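Local coordinates for StAR-related lipid transfer protein 13 (Homo sapiens, PDB 2PSO), which activates the GTPase activity of RhoA through another of its domains, and carries the START domain described here, a member of a lipid-binding family, at residues E103-W108 with E119-V124; V138-K143 with L153-V158; R170-D175 with D197-S202; S176-E181 with L190-R195. One frame throughout, in Å; residues are numbered along the deposited sequence.

Interaction 1: E103-W108 with E119-V124; sequences EDFVQW and EIYQYV
Phe105 and Tyr123 make the main ring contact between the loop residues 103-108 and the strand 119-124. Phe105 CE1 lies 3.5 Å from Tyr123 CB. The two side chains cross at about a right angle, and their rings are oblique, with planes at 41°. The hydroxyl of Tyr121 sits at the edge of the Phe105 ring, with OH 3.9 Å from CZ. The same Tyr121 OH is 3.4 Å from Trp108 CD1, where the two side chains run alongside each other. Phe105 CG is anti to the backbone N (chi1 -172°), which turns the ring in between the tyrosines and the indole. With an alanine here, Tyr121, Tyr123 and Trp108 would probably be left around a gap. The backbone bond from Val106 N to Val124 O is 2.9 Å long and nearly straight, at 165°. Further out, Gln107 stretches beside Val124, its CG 3.7 Å from Val124 CG2. In the second shell, Phe136 stacks on Tyr123, and Arg140 makes a cation-pi contact with Tyr121. The loop follows helix 87-96 and leads into strand 109-115. Strand 118-125 lies between strand 109-115 and strand 134-143 in the sheet.

Interaction 2: V138-K143 with L153-V158; sequences VLRTWK and LVSLSV
Thr141 and Val154 lie side by side across the strands, pointing the same way, with Thr141 CG2 3.5 Å from Val154 CG2. Leu139 and Leu156 repeat this arrangement further along the same face, where Leu139 CD2 is 3.9 Å from Leu156 CD1. Val158 adds its CG1 methyl beside Leu139 CB. Both of these residue pairs are hydrogen-bonded pairs, each closed by two backbone bonds. The straightest runs from Val154 N to Thr141 O, 2.9 Å long with 173° at the hydrogen. The strands 138-143 and 153-157 are the arms of an antiparallel beta hairpin in the curved sheet of the START fold. The other face carries Arg140, Trp142, Leu153 and Ser155. Leu153 has CG anti to its backbone N (chi1 164°), which brings CD1 toward the partner strand. There CD1 packs 3.7 Å from Arg140 CB and also meets Trp142 CB, at 4.1 Å. Arg140 gives only the base of its side chain to this contact. Its guanidinium group pairs with Glu119 in a salt bridge. Val138 points away overall, yet both its methyls touch: CG1 lies 3.7 Å from Ser155 CB, and CG2 lies 3.5 Å from Leu156 O. A glycine in its place is likely to leave Ser155 CB without its apolar neighbour and open a gap beside the Leu156 carbonyl. Ser157 OG turns to another strand and bonds to Val173 N.

Interaction 3: R170-D175 with D197-S202; sequences RAVVMD and DLKGHS
Val172 and Asp197 hold the firmer part of this contact, through their backbones. Asp197 N donates to Val172 O at 2.9 Å and 163°. The return bond, Val172 N to Asp197 O at 3.1 Å, is weak. Next to it, Ala171 CB meets Leu198 CD1 at 4.1 Å. Ala171 is buried here, with Phe136 and Ile196 also touching it, and Trp205 packs on Leu198. The other side is looser and lies nearer the solvent. There the extended Lys199 chain crosses Val172, bringing CE to 3.8 Å from Val172 CG2. Met174 CG is anti to the carbonyl carbon and beside the backbone N (chi1 -52°), and its SD comes to 4.1 Å from Asp197 CB. Met174 and Asp175 together face Arg195 in a classic beta bulge, where strand 169-182 turns a corner. The contact thus joins the first part of that strand to the loop between strand 188-196 and helix 209-223. Across the two segments the hydrogen bonds are backbone to backbone. The side chains of Asp197 and Lys199 touch through carbon atoms, not through their charged ends, which suggests that the join rests mainly on main-chain polarity and modest apolar packing.

Interaction 4: S176-E181 with L190-R195; sequences SQYLIE and LTHICR
Ser176 begins the pairing with a side-chain bond: its OG lies 2.8 Å from His192 NE2, at the edge of the imidazole and near its plane. The serine OG is anti to the backbone N (chi1 -175°), which sets it beside the ring. Gln177 forms a hydrogen-bonded pair with Ile193, with Gln177 N 3.0 Å from Ile193 O. Its side chain bends at chi2 across Ile193, and NE2 rests 3.7 Å from Ile193 CG2. Tyr178 then lies face to face with His192. The ring centroids are 3.8 Å apart and the planes differ by 8°. Edge contact and stack together limit how the imidazole can turn. The Tyr178 hydroxyl bonds to Glu217 of helix 209-223. This is an antiparallel beta hairpin of the START helix-grip fold, in which the sheet curves around the C-terminal helix. The face with Ser176, Tyr178 and Ile180 is turned to the helices, consistent with the side that encloses the lipid cavity in this family. Leu179 N reaches Thr191 O at 2.8 Å, almost straight at 176°. On the other face, Leu179 CD1 touches Ile193 CD1, 4.2 Å away. Ile180 lies alongside Leu190, pointing the same way, with their CD1 atoms 4.0 Å apart. Leu190 CD1 also meets the edge of the Tyr178 ring, 3.9 Å from CD2, while helix 87-96 packs on Ile180.

From the N terminus, interaction 1 comes first and closes a ten-residue loop that includes all of strand 109-115. Interaction 2 follows in series and closes the hairpin of strands 134-143 and 151-157. The two meet where strands 118-125 and 134-143 are neighbours, through the probable backbone hydrogen bond of Tyr121 with Val138. Interaction 3 then opens, and interaction 4 is nested inside the loop it closes, both using strand 169-182. None of the four cross. Strand 151-157 lies beside strand 169-182, linking interaction 2 to both later contacts. Together they tie one curved sheet from strand 118-125 to strand 188-196 and on to the loop before helix 209-223.

Interaction 1: E103-W108 with E119-V124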
loop_
_atom_site.group_PDB
_atom_site.type_symbol
_atom_site.label_atom_id
_atom_site.label_comp_id
_atom_site.label_asym_id
_atom_site.label_seq_id
_atom_site.Cartn_x
_atom_site.Cartn_y
_atom_site.Cartn_z
ATOM N N GLU A 103 -13.744 1.718 -4.640
ATOM C CA GLU A 103 -14.868 2.591 -4.913
ATOM C C GLU A 103 -14.447 4.060 -4.803
ATOM O O GLU A 103 -15.156 4.955 -5.252
ATOM C CB GLU A 103 -16.021 2.279 -3.954
ATOM N N ASP A 104 -13.277 4.311 -4.226
ATOM C CA ASP A 104 -12.830 5.681 -4.028
ATOM C C ASP A 104 -11.955 6.189 -5.152
ATOM O O ASP A 104 -11.769 7.396 -5.284
ATOM C CB ASP A 104 -12.099 5.801 -2.701
ATOM C CG ASP A 104 -13.046 5.784 -1.517
ATOM O OD1 ASP A 104 -14.272 6.015 -1.705
ATOM O OD2 ASP A 104 -12.558 5.544 -0.392
ATOM N N PHE A 105 -11.424 5.261 -5.948
ATOM C CA PHE A 105 -10.528 5.555 -7.060
ATOM C C PHE A 105 -11.191 6.379 -8.157
ATOM O O PHE A 105 -11.879 5.812 -9.011
ATOM C CB PHE A 105 -10.142 4.229 -7.663
ATOM C CG PHE A 105 -9.069 4.307 -8.715
ATOM C CD1 PHE A 105 -7.754 4.618 -8.368
ATOM C CD2 PHE A 105 -9.354 3.988 -10.033
ATOM C CE1 PHE A 105 -6.759 4.650 -9.317
ATOM C CE2 PHE A 105 -8.379 4.021 -10.980
ATOM C CZ PHE A 105 -7.076 4.362 -10.634
ATOM N N VAL A 106 -10.981 7.696 -8.177
ATOM C CA VAL A 106 -11.734 8.508 -9.129
ATOM C C VAL A 106 -11.068 8.962 -10.420
ATOM O O VAL A 106 -11.479 8.527 -11.484
ATOM C CB VAL A 106 -12.509 9.651 -8.461
ATOM C CG1 VAL A 106 -13.119 10.574 -9.508
ATOM C CG2 VAL A 106 -13.617 9.062 -7.611
ATOM N N GLN A 107 -10.091 9.854 -10.388
ATOM C CA GLN A 107 -9.634 10.386 -11.673
ATOM C C GLN A 107 -8.317 9.763 -12.060
ATOM O O GLN A 107 -7.346 9.891 -11.330
ATOM C CB GLN A 107 -9.442 11.894 -11.629
ATOM C CG GLN A 107 -10.308 12.622 -10.667
ATOM C CD GLN A 107 -10.358 14.091 -10.995
ATOM O OE1 GLN A 107 -10.819 14.479 -12.074
ATOM N NE2 GLN A 107 -9.875 14.926 -10.077
ATOM N N TRP A 108 -8.243 9.116 -13.207
ATOM C CA TRP A 108 -6.995 8.483 -13.521
ATOM C C TRP A 108 -6.526 8.782 -14.925
ATOM O O TRP A 108 -7.335 8.876 -15.847
ATOM C CB TRP A 108 -7.079 6.977 -13.255
ATOM C CG TRP A 108 -8.000 6.218 -14.169
ATOM C CD1 TRP A 108 -7.709 5.734 -15.416
ATOM C CD2 TRP A 108 -9.353 5.838 -13.896
ATOM N NE1 TRP A 108 -8.802 5.091 -15.939
ATOM C CE2 TRP A 108 -9.823 5.132 -15.025
ATOM C CE3 TRP A 108 -10.215 6.031 -12.810
ATOM C CZ2 TRP A 108 -11.124 4.613 -15.098
ATOM C CZ3 TRP A 108 -11.512 5.520 -12.877
ATOM C CH2 TRP A 108 -11.953 4.818 -14.014
ATOM N N GLU A 119 5.925 4.387 -16.257
ATOM C CA GLU A 119 5.034 5.485 -16.581
ATOM C C GLU A 119 4.794 6.442 -15.407
ATOM O O GLU A 119 5.116 6.145 -14.246
ATOM C CB GLU A 119 3.702 4.932 -17.085
ATOM C CG GLU A 119 2.595 4.800 -16.071
ATOM C CD GLU A 119 1.434 3.959 -16.597
ATOM O OE1 GLU A 119 1.569 3.383 -17.707
ATOM O OE2 GLU A 119 0.382 3.853 -15.911
ATOM N N ILE A 120 4.235 7.605 -15.723
ATOM C CA ILE A 120 3.772 8.509 -14.704
ATOM C C ILE A 120 2.241 8.498 -14.613
ATOM O O ILE A 120 1.510 8.860 -15.548
ATOM C CB ILE A 120 4.294 9.902 -14.964
ATOM C CG1 ILE A 120 5.799 9.880 -14.856
ATOM C CG2 ILE A 120 3.736 10.871 -13.957
ATOM C CD1 ILE A 120 6.341 11.222 -14.831
ATOM N N TYR A 121 1.743 8.065 -13.480
ATOM C CA TYR A 121 0.327 7.801 -13.382
ATOM C C TYR A 121 -0.232 8.765 -12.376
ATOM O O TYR A 121 0.437 9.112 -11.416
ATOM C CB TYR A 121 0.126 6.359 -12.917
ATOM C CG TYR A 121 -1.234 5.808 -13.169
ATOM C CD1 TYR A 121 -1.712 5.669 -14.460
ATOM C CD2 TYR A 121 -2.048 5.411 -12.120
ATOM C CE1 TYR A 121 -2.954 5.154 -14.701
ATOM C CE2 TYR A 121 -3.306 4.874 -12.353
ATOM C CZ TYR A 121 -3.752 4.753 -13.645
ATOM O OH TYR A 121 -5.005 4.253 -13.898
ATOM N N GLN A 122 -1.457 9.206 -12.576
ATOM C CA GLN A 122 -2.036 10.156 -11.636
ATOM C C GLN A 122 -3.454 9.782 -11.315
ATOM O O GLN A 122 -4.259 9.639 -12.211
ATOM C CB GLN A 122 -1.983 11.564 -12.229
ATOM C CG GLN A 122 -3.004 12.527 -11.699
ATOM C CD GLN A 122 -3.551 13.412 -12.801
ATOM O OE1 GLN A 122 -4.643 13.177 -13.311
ATOM N NE2 GLN A 122 -2.792 14.414 -13.191
ATOM N N TYR A 123 -3.751 9.604 -10.037
ATOM C CA TYR A 123 -5.114 9.319 -9.619
ATOM C C TYR A 123 -5.529 10.123 -8.412
ATOM O O TYR A 123 -4.700 10.736 -7.759
ATOM C CB TYR A 123 -5.298 7.842 -9.305
ATOM C CG TYR A 123 -4.334 7.239 -8.278
ATOM C CD1 TYR A 123 -4.695 7.099 -6.932
ATOM C CD2 TYR A 123 -3.082 6.766 -8.668
ATOM C CE1 TYR A 123 -3.830 6.520 -6.003
ATOM C CE2 TYR A 123 -2.212 6.203 -7.751
ATOM C CZ TYR A 123 -2.587 6.077 -6.424
ATOM O OH TYR A 123 -1.699 5.485 -5.540
ATOM N N VAL A 124 -6.827 10.090 -8.112
ATOM C CA VAL A 124 -7.396 10.715 -6.912
ATOM C C VAL A 124 -8.123 9.648 -6.130
ATOM O O VAL A 124 -8.779 8.817 -6.732
ATOM C CB VAL A 124 -8.439 11.752 -7.282
ATOM C CG1 VAL A 124 -9.147 12.230 -6.048
ATOM C CG2 VAL A 124 -7.793 12.919 -7.989
#

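Interaction 2: V138-K143 with L153-V158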
loop_
_atom_site.group_PDB
_atom_site.type_symbol
_atom_site.label_atom_id
_atom_site.label_comp_id
_atom_site.label_asym_id
_atom_site.label_seq_id
_atom_site.Cartn_x
_atom_site.Cartn_y
_atom_site.Cartn_z
ATOM N N VAL A 138 2.550 9.590 -9.582
ATOM C CA VAL A 138 3.479 8.568 -9.218
ATOM C C VAL A 138 4.277 8.082 -10.428
ATOM O O VAL A 138 3.769 8.076 -11.540
ATOM C CB VAL A 138 2.665 7.473 -8.556
ATOM C CG1 VAL A 138 3.058 6.108 -9.048
ATOM C CG2 VAL A 138 2.791 7.606 -7.082
ATOM N N LEU A 139 5.547 7.759 -10.222
ATOM C CA LEU A 139 6.321 6.994 -11.176
ATOM C C LEU A 139 6.062 5.486 -10.884
ATOM O O LEU A 139 6.343 5.029 -9.781
ATOM C CB LEU A 139 7.784 7.351 -10.940
ATOM C CG LEU A 139 8.917 6.693 -11.736
ATOM C CD1 LEU A 139 8.871 7.124 -13.177
ATOM C CD2 LEU A 139 10.280 7.050 -11.135
ATOM N N ARG A 140 5.485 4.717 -11.805
ATOM C CA ARG A 140 5.298 3.265 -11.562
ATOM C C ARG A 140 6.086 2.553 -12.601
ATOM O O ARG A 140 6.107 2.975 -13.751
ATOM C CB ARG A 140 3.862 2.757 -11.803
ATOM C CG ARG A 140 2.766 3.718 -11.591
ATOM C CD ARG A 140 1.638 3.363 -12.477
ATOM N NE ARG A 140 0.470 2.903 -11.746
ATOM C CZ ARG A 140 -0.659 2.532 -12.327
ATOM N NH1 ARG A 140 -1.671 2.117 -11.589
ATOM N NH2 ARG A 140 -0.781 2.595 -13.647
ATOM N N THR A 141 6.660 1.427 -12.234
ATOM C CA THR A 141 7.234 0.576 -13.216
ATOM C C THR A 141 6.782 -0.818 -12.823
ATOM O O THR A 141 6.486 -1.049 -11.660
ATOM C CB THR A 141 8.799 0.751 -13.276
ATOM O OG1 THR A 141 9.401 -0.335 -14.001
ATOM C CG2 THR A 141 9.413 0.834 -11.896
ATOM N N TRP A 142 6.672 -1.745 -13.765
ATOM C CA TRP A 142 6.192 -3.072 -13.391
ATOM C C TRP A 142 6.986 -4.077 -14.156
ATOM O O TRP A 142 7.626 -3.723 -15.130
ATOM C CB TRP A 142 4.718 -3.251 -13.663
ATOM C CG TRP A 142 4.305 -2.939 -15.052
ATOM C CD1 TRP A 142 4.051 -3.833 -16.040
ATOM C CD2 TRP A 142 4.060 -1.634 -15.617
ATOM N NE1 TRP A 142 3.684 -3.176 -17.196
ATOM C CE2 TRP A 142 3.686 -1.828 -16.967
ATOM C CE3 TRP A 142 4.151 -0.326 -15.121
ATOM C CZ2 TRP A 142 3.416 -0.771 -17.832
ATOM C CZ3 TRP A 142 3.880 0.728 -15.982
ATOM C CH2 TRP A 142 3.505 0.497 -17.326
ATOM N N LYS A 143 6.943 -5.327 -13.712
ATOM C CA LYS A 143 7.868 -6.320 -14.180
ATOM C C LYS A 143 7.169 -7.670 -14.090
ATOM O O LYS A 143 6.699 -8.030 -13.034
ATOM C CB LYS A 143 9.114 -6.286 -13.282
ATOM C CG LYS A 143 10.385 -6.957 -13.836
ATOM C CD LYS A 143 11.397 -5.942 -14.370
ATOM N N LEU A 153 5.004 -4.576 -8.989
ATOM C CA LEU A 153 4.694 -3.226 -9.413
ATOM C C LEU A 153 5.291 -2.270 -8.358
ATOM O O LEU A 153 5.058 -2.438 -7.180
ATOM C CB LEU A 153 3.167 -3.084 -9.624
ATOM C CG LEU A 153 2.633 -1.647 -9.696
ATOM C CD1 LEU A 153 3.261 -0.766 -10.787
ATOM C CD2 LEU A 153 1.118 -1.600 -9.761
ATOM N N VAL A 154 6.063 -1.285 -8.758
ATOM C CA VAL A 154 6.614 -0.349 -7.775
ATOM C C VAL A 154 6.336 1.126 -8.099
ATOM O O VAL A 154 6.321 1.564 -9.275
ATOM C CB VAL A 154 8.151 -0.490 -7.539
ATOM C CG1 VAL A 154 8.673 -1.935 -7.732
ATOM C CG2 VAL A 154 8.863 0.450 -8.419
ATOM N N SER A 155 6.109 1.891 -7.035
ATOM C CA SER A 155 5.674 3.247 -7.197
ATOM C C SER A 155 6.356 4.219 -6.248
ATOM O O SER A 155 6.785 3.837 -5.166
ATOM C CB SER A 155 4.166 3.286 -6.971
ATOM O OG SER A 155 3.502 2.391 -7.835
ATOM N N LEU A 156 6.459 5.481 -6.647
ATOM C CA LEU A 156 6.928 6.524 -5.727
ATOM C C LEU A 156 6.422 7.819 -6.281
ATOM O O LEU A 156 6.291 7.940 -7.481
ATOM C CB LEU A 156 8.445 6.550 -5.638
ATOM C CG LEU A 156 9.185 6.438 -6.972
ATOM C CD1 LEU A 156 9.837 7.760 -7.344
ATOM C CD2 LEU A 156 10.214 5.342 -6.908
ATOM N N SER A 157 6.093 8.759 -5.409
ATOM C CA SER A 157 5.424 9.990 -5.800
ATOM C C SER A 157 6.404 10.884 -6.503
ATOM O O SER A 157 7.595 10.873 -6.180
ATOM C CB SER A 157 4.823 10.713 -4.576
ATOM O OG SER A 157 3.565 10.161 -4.165
ATOM N N VAL A 158 5.921 11.626 -7.493
ATOM C CA VAL A 158 6.742 12.620 -8.170
ATOM C C VAL A 158 5.868 13.820 -8.446
ATOM O O VAL A 158 4.696 13.820 -8.085
ATOM C CB VAL A 158 7.288 12.104 -9.518
ATOM C CG1 VAL A 158 8.194 10.896 -9.320
ATOM C CG2 VAL A 158 6.144 11.753 -10.438
#

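Interaction 3: R170-D175 with D197-S202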
loop_
_atom_site.group_PDB
_atom_site.type_symbol
_atom_site.label_atom_id
_atom_site.label_comp_id
_atom_site.label_asym_id
_atom_site.label_seq_id
_atom_site.Cartn_x
_atom_site.Cartn_y
_atom_site.Cartn_z
ATOM N N ARG A 170 -2.116 16.407 -2.081
ATOM C CA ARG A 170 -1.063 15.521 -2.564
ATOM C C ARG A 170 -0.497 14.648 -1.470
ATOM O O ARG A 170 0.007 15.155 -0.481
ATOM C CB ARG A 170 0.091 16.331 -3.123
ATOM C CG ARG A 170 -0.090 16.737 -4.556
ATOM C CD ARG A 170 0.022 15.545 -5.496
ATOM N NE ARG A 170 0.954 15.856 -6.573
ATOM C CZ ARG A 170 0.650 16.595 -7.633
ATOM N NH1 ARG A 170 -0.579 17.076 -7.781
ATOM N NH2 ARG A 170 1.575 16.829 -8.563
ATOM N N ALA A 171 -0.560 13.337 -1.634
ATOM C CA ALA A 171 0.150 12.478 -0.711
ATOM C C ALA A 171 1.610 12.336 -1.155
ATOM O O ALA A 171 2.065 13.022 -2.063
ATOM C CB ALA A 171 -0.517 11.125 -0.613
ATOM N N VAL A 172 2.354 11.470 -0.476
ATOM C CA VAL A 172 3.731 11.179 -0.838
ATOM C C VAL A 172 3.932 9.671 -0.667
ATOM O O VAL A 172 4.172 9.173 0.443
ATOM C CB VAL A 172 4.757 11.957 0.029
ATOM C CG1 VAL A 172 6.196 11.575 -0.351
ATOM C CG2 VAL A 172 4.574 13.469 -0.105
ATOM N N VAL A 173 3.780 8.940 -1.765
ATOM C CA VAL A 173 4.085 7.538 -1.763
ATOM C C VAL A 173 5.605 7.490 -1.656
ATOM O O VAL A 173 6.299 7.775 -2.614
ATOM C CB VAL A 173 3.538 6.850 -3.045
ATOM C CG1 VAL A 173 4.098 5.438 -3.217
ATOM C CG2 VAL A 173 2.037 6.797 -3.002
ATOM N N MET A 174 6.112 7.195 -0.459
ATOM C CA MET A 174 7.555 7.151 -0.217
ATOM C C MET A 174 8.063 5.795 -0.664
ATOM O O MET A 174 9.082 5.685 -1.362
ATOM C CB MET A 174 7.866 7.366 1.264
ATOM C CG MET A 174 7.218 8.622 1.885
ATOM S SD MET A 174 7.384 8.771 3.708
ATOM C CE MET A 174 9.077 8.225 3.953
ATOM N N ASP A 175 7.323 4.772 -0.256
ATOM C CA ASP A 175 7.511 3.406 -0.723
ATOM C C ASP A 175 6.159 2.824 -1.078
ATOM O O ASP A 175 5.160 3.075 -0.391
ATOM C CB ASP A 175 8.115 2.539 0.369
ATOM C CG ASP A 175 9.611 2.484 0.306
ATOM O OD1 ASP A 175 10.213 3.409 -0.267
ATOM O OD2 ASP A 175 10.188 1.505 0.831
ATOM N N ASP A 197 2.838 9.106 3.065
ATOM C CA ASP A 197 2.674 10.276 3.894
ATOM C C ASP A 197 1.490 11.071 3.346
ATOM O O ASP A 197 1.672 11.968 2.521
ATOM C CB ASP A 197 3.961 11.104 3.835
ATOM C CG ASP A 197 3.915 12.371 4.698
ATOM O OD1 ASP A 197 2.823 12.784 5.136
ATOM O OD2 ASP A 197 4.992 12.972 4.922
ATOM N N LEU A 198 0.274 10.735 3.780
ATOM C CA LEU A 198 -0.878 11.595 3.519
ATOM C C LEU A 198 -0.561 12.805 4.352
ATOM O O LEU A 198 -0.081 12.662 5.477
ATOM C CB LEU A 198 -2.187 10.990 4.014
ATOM C CG LEU A 198 -2.606 9.524 3.822
ATOM C CD1 LEU A 198 -2.341 8.995 2.399
ATOM C CD2 LEU A 198 -1.970 8.613 4.878
ATOM N N LYS A 199 -0.804 13.999 3.836
ATOM C CA LYS A 199 -0.350 15.177 4.573
ATOM C C LYS A 199 -1.395 15.829 5.505
ATOM O O LYS A 199 -2.141 16.714 5.086
ATOM C CB LYS A 199 0.288 16.193 3.619
ATOM C CG LYS A 199 1.589 15.686 3.016
ATOM C CD LYS A 199 2.511 16.824 2.629
ATOM C CE LYS A 199 3.913 16.314 2.328
ATOM N NZ LYS A 199 4.816 17.394 1.834
ATOM N N GLY A 200 -1.449 15.397 6.764
ATOM C CA GLY A 200 -2.234 16.136 7.757
ATOM C C GLY A 200 -3.193 15.383 8.664
ATOM O O GLY A 200 -4.287 15.861 8.950
ATOM N N HIS A 201 -2.789 14.204 9.117
ATOM C CA HIS A 201 -3.545 13.482 10.129
ATOM C C HIS A 201 -2.597 13.257 11.284
ATOM O O HIS A 201 -1.428 13.631 11.204
ATOM C CB HIS A 201 -4.049 12.131 9.607
ATOM C CG HIS A 201 -5.057 12.237 8.505
ATOM N ND1 HIS A 201 -4.861 11.676 7.259
ATOM C CD2 HIS A 201 -6.273 12.833 8.460
ATOM C CE1 HIS A 201 -5.910 11.925 6.496
ATOM N NE2 HIS A 201 -6.780 12.626 7.199
ATOM N N SER A 202 -3.092 12.637 12.348
ATOM C CA SER A 202 -2.281 12.383 13.533
ATOM C C SER A 202 -1.184 11.339 13.276
ATOM O O SER A 202 -1.359 10.447 12.441
ATOM C CB SER A 202 -3.175 11.945 14.702
#

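Interaction 4: S176-E181 with L190-R195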
loop_
_atom_site.group_PDB
_atom_site.type_symbol
_atom_site.label_atom_id
_atom_site.label_comp_id
_atom_site.label_asym_id
_atom_site.label_seq_id
_atom_site.Cartn_x
_atom_site.Cartn_y
_atom_site.Cartn_z
ATOM N N SER A 176 6.126 2.062 -2.164
ATOM C CA SER A 176 4.969 1.249 -2.493
ATOM C C SER A 176 5.430 0.188 -3.432
ATOM O O SER A 176 5.954 0.490 -4.526
ATOM C CB SER A 176 3.896 2.052 -3.191
ATOM O OG SER A 176 2.744 1.242 -3.388
ATOM N N GLN A 177 5.258 -1.059 -3.027
ATOM C CA GLN A 177 5.623 -2.095 -3.935
ATOM C C GLN A 177 4.743 -3.303 -3.802
ATOM O O GLN A 177 4.564 -3.827 -2.705
ATOM C CB GLN A 177 7.125 -2.436 -3.878
ATOM C CG GLN A 177 7.679 -2.799 -2.517
ATOM C CD GLN A 177 8.565 -1.708 -1.893
ATOM O OE1 GLN A 177 8.738 -0.612 -2.443
ATOM N NE2 GLN A 177 9.131 -2.021 -0.735
ATOM N N TYR A 178 4.158 -3.729 -4.925
ATOM C CA TYR A 178 3.367 -4.951 -4.919
ATOM C C TYR A 178 4.287 -6.072 -5.346
ATOM O O TYR A 178 4.958 -5.952 -6.369
ATOM C CB TYR A 178 2.122 -4.854 -5.817
ATOM C CG TYR A 178 1.046 -3.905 -5.311
ATOM C CD1 TYR A 178 1.058 -2.552 -5.664
ATOM C CD2 TYR A 178 0.028 -4.350 -4.496
ATOM C CE1 TYR A 178 0.095 -1.660 -5.207
ATOM C CE2 TYR A 178 -0.955 -3.467 -4.026
ATOM C CZ TYR A 178 -0.899 -2.118 -4.396
ATOM O OH TYR A 178 -1.856 -1.232 -3.940
ATOM N N LEU A 179 4.349 -7.126 -4.528
ATOM C CA LEU A 179 5.046 -8.356 -4.888
ATOM C C LEU A 179 4.013 -9.455 -5.031
ATOM O O LEU A 179 3.285 -9.766 -4.081
ATOM C CB LEU A 179 6.086 -8.753 -3.839
ATOM C CG LEU A 179 6.994 -7.643 -3.304
ATOM C CD1 LEU A 179 7.979 -8.173 -2.288
ATOM C CD2 LEU A 179 7.738 -6.959 -4.431
ATOM N N ILE A 180 3.930 -10.031 -6.224
ATOM C CA ILE A 180 2.959 -11.090 -6.503
ATOM C C ILE A 180 3.704 -12.336 -6.871
ATOM O O ILE A 180 4.496 -12.325 -7.814
ATOM C CB ILE A 180 2.084 -10.720 -7.694
ATOM C CG1 ILE A 180 1.786 -9.211 -7.676
ATOM C CG2 ILE A 180 0.829 -11.542 -7.711
ATOM C CD1 ILE A 180 0.510 -8.860 -8.328
ATOM N N GLU A 181 3.479 -13.410 -6.131
ATOM C CA GLU A 181 4.216 -14.635 -6.398
ATOM C C GLU A 181 3.279 -15.823 -6.495
ATOM O O GLU A 181 2.214 -15.814 -5.889
ATOM C CB GLU A 181 5.294 -14.851 -5.336
ATOM C CG GLU A 181 4.752 -14.917 -3.930
ATOM C CD GLU A 181 5.837 -14.813 -2.885
ATOM O OE1 GLU A 181 7.019 -15.011 -3.242
ATOM O OE2 GLU A 181 5.502 -14.531 -1.714
ATOM N N LEU A 190 -0.397 -12.266 -2.782
ATOM C CA LEU A 190 -0.190 -10.855 -3.056
ATOM C C LEU A 190 0.360 -10.134 -1.837
ATOM O O LEU A 190 -0.213 -10.222 -0.763
ATOM C CB LEU A 190 -1.517 -10.217 -3.448
ATOM C CG LEU A 190 -1.574 -8.681 -3.574
ATOM C CD1 LEU A 190 -0.595 -8.174 -4.542
ATOM C CD2 LEU A 190 -2.963 -8.275 -3.997
ATOM N N THR A 191 1.454 -9.407 -1.985
ATOM C CA THR A 191 2.000 -8.673 -0.848
ATOM C C THR A 191 2.253 -7.220 -1.199
ATOM O O THR A 191 3.022 -6.916 -2.114
ATOM C CB THR A 191 3.305 -9.294 -0.362
ATOM O OG1 THR A 191 3.036 -10.578 0.211
ATOM C CG2 THR A 191 3.975 -8.418 0.681
ATOM N N HIS A 192 1.599 -6.316 -0.479
ATOM C CA HIS A 192 1.882 -4.900 -0.620
ATOM C C HIS A 192 2.696 -4.292 0.554
ATOM O O HIS A 192 2.167 -4.088 1.657
ATOM C CB HIS A 192 0.584 -4.144 -0.791
ATOM C CG HIS A 192 0.777 -2.724 -1.190
ATOM N ND1 HIS A 192 -0.153 -1.740 -0.920
ATOM C CD2 HIS A 192 1.795 -2.114 -1.840
ATOM C CE1 HIS A 192 0.288 -0.580 -1.381
ATOM N NE2 HIS A 192 1.465 -0.782 -1.953
ATOM N N ILE A 193 3.971 -3.999 0.313
ATOM C CA ILE A 193 4.754 -3.215 1.254
ATOM C C ILE A 193 4.761 -1.729 0.923
ATOM O O ILE A 193 5.399 -1.326 -0.039
ATOM C CB ILE A 193 6.225 -3.638 1.260
ATOM C CG1 ILE A 193 6.356 -5.110 1.637
ATOM C CG2 ILE A 193 7.031 -2.747 2.235
ATOM C CD1 ILE A 193 7.642 -5.724 1.161
ATOM N N CYS A 194 4.110 -0.902 1.728
ATOM C CA CYS A 194 4.192 0.524 1.478
ATOM C C CYS A 194 4.321 1.453 2.703
ATOM O O CYS A 194 4.249 1.032 3.852
ATOM C CB CYS A 194 2.996 0.956 0.681
ATOM S SG CYS A 194 1.593 1.092 1.749
ATOM N N ARG A 195 4.485 2.738 2.402
ATOM C CA ARG A 195 4.817 3.775 3.351
ATOM C C ARG A 195 4.393 5.071 2.691
ATOM O O ARG A 195 5.099 5.614 1.847
ATOM C CB ARG A 195 6.331 3.808 3.577
ATOM C CG ARG A 195 6.795 4.758 4.699
ATOM C CD ARG A 195 8.331 4.811 4.869
ATOM N NE ARG A 195 8.691 5.336 6.184
ATOM C CZ ARG A 195 9.909 5.700 6.594
ATOM N NH1 ARG A 195 10.969 5.622 5.801
ATOM N NH2 ARG A 195 10.062 6.136 7.838
#